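Local atomic coordinates of MmoQ Response regulator (Methylococcus capsulatus, PDB entry 3LJX), a protein that probably makes the second messenger cyclic di-GMP from two GTP molecules as a full-length response regulator, of which this chain carries the HDOD domain. Residues 4-15 / 184-192. Numbering follows the deposited sequence.
Sequences WNMHKPMLCDSL and LTRMLLTDW
Met10 and Pro9 bring the irregular N-terminal segment 4-15 against the last turns of helix 181-191, with CA atoms of Met10 and Leu188 6.6 Å apart and no hydrogen bond crossing between the two backbones. Met10, a poorly ordered selenomethionine, does much of the touching. Its CG lies anti to the backbone N (chi1 174°) and the chain then bends, so that SE rests 3.7 Å from Leu188 CD1 while CE reaches the edge of the Trp192 indole, in its plane. SE also makes an oblique Met-aromatic contact with that ring. Cys12 approaches the indole obliquely too, its SG 3.7 Å from Trp192 CZ2, and Leu15 CD1 meets the rim at CH2. Buried among these groups, Trp192 NE1 has no polar partner in the model. One turn before Asp191, CE of Met187 lies 3.7 Å from Pro9 CD, and Pro9 CB sits 3.5 Å above one face of the Trp4 ring, offset toward its rim. The extended Lys8 side chain stops with NZ 4.1 Å from Asp191 OD1, too long for a salt bridge. Helix 144-152 packs on Trp4, Leu11 and Leu184, whereas helix 47-58 packs on Cys12, Leu15 and Trp192.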
loop_
_atom_site.group_PDB
_atom_site.type_symbol
_atom_site.label_atom_id
_atom_site.label_comp_id
_atom_site.label_asym_id
_atom_site.label_seq_id
_atom_site.Cartn_x
_atom_site.Cartn_y
_atom_site.Cartn_z
ATOM N N TRP A 4 17.852 5.210 -9.411
ATOM C CA TRP A 4 17.709 5.796 -8.094
ATOM C C TRP A 4 18.228 7.225 -8.099
ATOM O O TRP A 4 19.434 7.468 -8.192
ATOM C CB TRP A 4 18.452 4.984 -7.037
ATOM C CG TRP A 4 18.329 5.593 -5.665
ATOM C CD1 TRP A 4 19.107 6.591 -5.137
ATOM C CD2 TRP A 4 17.362 5.259 -4.653
ATOM N NE1 TRP A 4 18.697 6.881 -3.855
ATOM C CE2 TRP A 4 17.629 6.080 -3.531
ATOM C CE3 TRP A 4 16.301 4.343 -4.582
ATOM C CZ2 TRP A 4 16.872 6.012 -2.348
ATOM C CZ3 TRP A 4 15.551 4.276 -3.410
ATOM C CH2 TRP A 4 15.837 5.110 -2.311
ATOM N N ASN A 5 17.299 8.166 -8.018
ATOM C CA ASN A 5 17.618 9.580 -7.980
ATOM C C ASN A 5 17.723 10.007 -6.524
ATOM O O ASN A 5 16.730 9.966 -5.777
ATOM C CB ASN A 5 16.505 10.367 -8.657
ATOM C CG ASN A 5 16.847 11.830 -8.811
ATOM O OD1 ASN A 5 17.103 12.300 -9.929
ATOM N ND2 ASN A 5 16.855 12.571 -7.690
HETATM N N MSE A 6 18.917 10.413 -6.112
HETATM C CA MSE A 6 19.187 10.662 -4.692
HETATM C C MSE A 6 18.322 11.787 -4.135
HETATM O O MSE A 6 17.798 11.699 -3.023
HETATM C CB MSE A 6 20.659 10.980 -4.492
HETATM C CG MSE A 6 20.965 11.735 -3.213
HETATM SE SE MSE A 6 22.852 12.205 -3.099
HETATM C CE MSE A 6 22.779 13.442 -1.595
ATOM N N HIS A 7 18.148 12.836 -4.926
ATOM C CA HIS A 7 17.332 13.948 -4.489
ATOM C C HIS A 7 15.862 13.575 -4.413
ATOM O O HIS A 7 15.162 13.976 -3.474
ATOM C CB HIS A 7 17.493 15.135 -5.428
ATOM C CG HIS A 7 16.769 16.354 -4.967
ATOM N ND1 HIS A 7 15.779 16.957 -5.711
ATOM C CD2 HIS A 7 16.878 17.073 -3.825
ATOM C CE1 HIS A 7 15.321 18.008 -5.055
ATOM N NE2 HIS A 7 15.968 18.099 -3.907
ATOM N N LYS A 8 15.390 12.831 -5.414
ATOM C CA LYS A 8 13.992 12.435 -5.460
ATOM C C LYS A 8 13.833 10.955 -5.846
ATOM O O LYS A 8 13.472 10.628 -6.980
ATOM C CB LYS A 8 13.203 13.339 -6.404
ATOM C CG LYS A 8 11.717 13.100 -6.312
ATOM C CD LYS A 8 10.923 13.895 -7.332
ATOM C CE LYS A 8 9.430 13.598 -7.179
ATOM N NZ LYS A 8 8.583 14.440 -8.064
ATOM N N PRO A 9 14.125 10.059 -4.892
ATOM C CA PRO A 9 14.050 8.605 -5.097
ATOM C C PRO A 9 12.666 8.203 -5.585
ATOM O O PRO A 9 11.668 8.664 -5.044
ATOM C CB PRO A 9 14.282 8.036 -3.699
ATOM C CG PRO A 9 14.981 9.139 -2.938
ATOM C CD PRO A 9 14.488 10.426 -3.511
HETATM N N MSE A 10 12.606 7.336 -6.585
HETATM C CA MSE A 10 11.337 7.001 -7.190
HETATM C C MSE A 10 11.423 5.678 -7.955
HETATM O O MSE A 10 12.067 5.605 -9.001
HETATM C CB MSE A 10 10.942 8.144 -8.119
HETATM C CG MSE A 10 9.727 7.891 -8.935
HETATM SE SE MSE A 10 8.115 7.801 -7.884
HETATM C CE MSE A 10 7.230 6.519 -9.026
ATOM N N LEU A 11 10.791 4.628 -7.425
ATOM C CA LEU A 11 10.667 3.358 -8.150
ATOM C C LEU A 11 9.199 3.075 -8.391
ATOM O O LEU A 11 8.356 3.318 -7.526
ATOM C CB LEU A 11 11.270 2.177 -7.371
ATOM C CG LEU A 11 12.792 2.064 -7.293
ATOM C CD1 LEU A 11 13.346 3.134 -6.342
ATOM C CD2 LEU A 11 13.226 0.666 -6.859
ATOM N N CYS A 12 8.876 2.557 -9.565
ATOM C CA CYS A 12 7.507 2.125 -9.782
ATOM C C CYS A 12 7.455 0.940 -10.744
ATOM O O CYS A 12 7.033 -0.148 -10.359
ATOM C CB CYS A 12 6.618 3.289 -10.241
ATOM S SG CYS A 12 4.853 2.885 -10.260
ATOM N N ASP A 13 7.921 1.141 -11.972
ATOM C CA ASP A 13 7.874 0.078 -12.966
ATOM C C ASP A 13 8.616 -1.168 -12.500
ATOM O O ASP A 13 8.237 -2.277 -12.842
ATOM C CB ASP A 13 8.423 0.561 -14.310
ATOM C CG ASP A 13 7.569 1.666 -14.933
ATOM O OD1 ASP A 13 6.393 1.834 -14.534
ATOM O OD2 ASP A 13 8.078 2.371 -15.833
ATOM N N SER A 14 9.655 -0.983 -11.694
ATOM C CA SER A 14 10.541 -2.083 -11.325
ATOM C C SER A 14 10.097 -2.845 -10.075
ATOM O O SER A 14 10.727 -3.836 -9.696
ATOM C CB SER A 14 11.964 -1.565 -11.098
ATOM O OG SER A 14 12.053 -0.866 -9.852
ATOM N N LEU A 15 9.047 -2.386 -9.406
ATOM C CA LEU A 15 8.626 -3.093 -8.192
ATOM C C LEU A 15 8.060 -4.479 -8.556
ATOM O O LEU A 15 7.255 -4.607 -9.483
ATOM C CB LEU A 15 7.610 -2.271 -7.393
ATOM C CG LEU A 15 8.029 -0.849 -6.957
ATOM C CD1 LEU A 15 6.834 -0.095 -6.384
ATOM C CD2 LEU A 15 9.179 -0.865 -5.943
ATOM N N LEU A 184 9.678 7.383 2.167
ATOM C CA LEU A 184 9.649 6.928 0.791
ATOM C C LEU A 184 8.195 6.594 0.384
ATOM O O LEU A 184 7.739 6.971 -0.694
ATOM C CB LEU A 184 10.566 5.715 0.632
ATOM C CG LEU A 184 11.292 5.585 -0.699
ATOM C CD1 LEU A 184 11.732 4.135 -0.947
ATOM C CD2 LEU A 184 10.426 6.103 -1.820
ATOM N N THR A 185 7.466 5.908 1.259
ATOM C CA THR A 185 6.061 5.611 0.992
ATOM C C THR A 185 5.268 6.877 0.641
ATOM O O THR A 185 4.579 6.947 -0.396
ATOM C CB THR A 185 5.415 4.905 2.194
ATOM O OG1 THR A 185 5.989 3.596 2.339
ATOM C CG2 THR A 185 3.909 4.782 1.990
ATOM N N ARG A 186 5.384 7.885 1.494
ATOM C CA ARG A 186 4.651 9.141 1.291
ATOM C C ARG A 186 5.033 9.803 -0.015
ATOM O O ARG A 186 4.176 10.356 -0.710
ATOM C CB ARG A 186 4.890 10.124 2.436
ATOM C CG ARG A 186 4.603 9.542 3.826
ATOM C CD ARG A 186 4.541 10.657 4.902
ATOM N NE ARG A 186 5.857 11.193 5.252
ATOM C CZ ARG A 186 6.660 10.658 6.172
ATOM N NH1 ARG A 186 6.282 9.566 6.833
ATOM N NH2 ARG A 186 7.840 11.212 6.438
HETATM N N MSE A 187 6.317 9.754 -0.355
HETATM C CA MSE A 187 6.768 10.377 -1.594
HETATM C C MSE A 187 6.227 9.612 -2.784
HETATM O O MSE A 187 5.802 10.214 -3.757
HETATM C CB MSE A 187 8.289 10.442 -1.674
HETATM C CG MSE A 187 8.928 11.322 -0.601
HETATM SE SE MSE A 187 10.881 11.163 -0.664
HETATM C CE MSE A 187 11.172 11.738 -2.510
ATOM N N LEU A 188 6.236 8.284 -2.693
ATOM C CA LEU A 188 5.684 7.441 -3.752
ATOM C C LEU A 188 4.187 7.755 -3.920
ATOM O O LEU A 188 3.713 8.033 -5.037
ATOM C CB LEU A 188 5.901 5.961 -3.410
ATOM C CG LEU A 188 7.010 5.195 -4.152
ATOM C CD1 LEU A 188 8.164 6.095 -4.561
ATOM C CD2 LEU A 188 7.515 3.995 -3.365
ATOM N N LEU A 189 3.455 7.732 -2.806
ATOM C CA LEU A 189 2.009 7.941 -2.848
ATOM C C LEU A 189 1.704 9.326 -3.403
ATOM O O LEU A 189 0.738 9.524 -4.150
ATOM C CB LEU A 189 1.379 7.771 -1.457
ATOM C CG LEU A 189 1.404 6.372 -0.835
ATOM C CD1 LEU A 189 0.768 6.382 0.560
ATOM C CD2 LEU A 189 0.705 5.350 -1.728
ATOM N N THR A 190 2.536 10.290 -3.039
ATOM C CA THR A 190 2.372 11.628 -3.570
ATOM C C THR A 190 2.633 11.641 -5.085
ATOM O O THR A 190 1.849 12.220 -5.842
ATOM C CB THR A 190 3.294 12.601 -2.860
ATOM O OG1 THR A 190 2.864 12.728 -1.503
ATOM C CG2 THR A 190 3.264 13.968 -3.540
ATOM N N ASP A 191 3.705 10.987 -5.531
ATOM C CA ASP A 191 3.963 10.898 -6.972
ATOM C C ASP A 191 2.813 10.211 -7.702
ATOM O O ASP A 191 2.524 10.559 -8.837
ATOM C CB ASP A 191 5.275 10.168 -7.303
ATOM C CG ASP A 191 5.709 10.381 -8.777
ATOM O OD1 ASP A 191 5.933 11.561 -9.166
ATOM O OD2 ASP A 191 5.829 9.389 -9.549
ATOM N N TRP A 192 2.158 9.243 -7.055
ATOM C CA TRP A 192 1.134 8.450 -7.739
ATOM C C TRP A 192 -0.253 9.096 -7.731
ATOM O O TRP A 192 -1.218 8.518 -8.242
ATOM C CB TRP A 192 1.069 7.031 -7.168
ATOM C CG TRP A 192 2.362 6.318 -7.295
ATOM C CD1 TRP A 192 3.457 6.722 -8.021
ATOM C CD2 TRP A 192 2.726 5.088 -6.671
ATOM N NE1 TRP A 192 4.475 5.803 -7.891
ATOM C CE2 TRP A 192 4.050 4.789 -7.068
ATOM C CE3 TRP A 192 2.060 4.202 -5.816
ATOM C CZ2 TRP A 192 4.719 3.647 -6.638
ATOM C CZ3 TRP A 192 2.723 3.066 -5.390
ATOM C CH2 TRP A 192 4.039 2.797 -5.803
#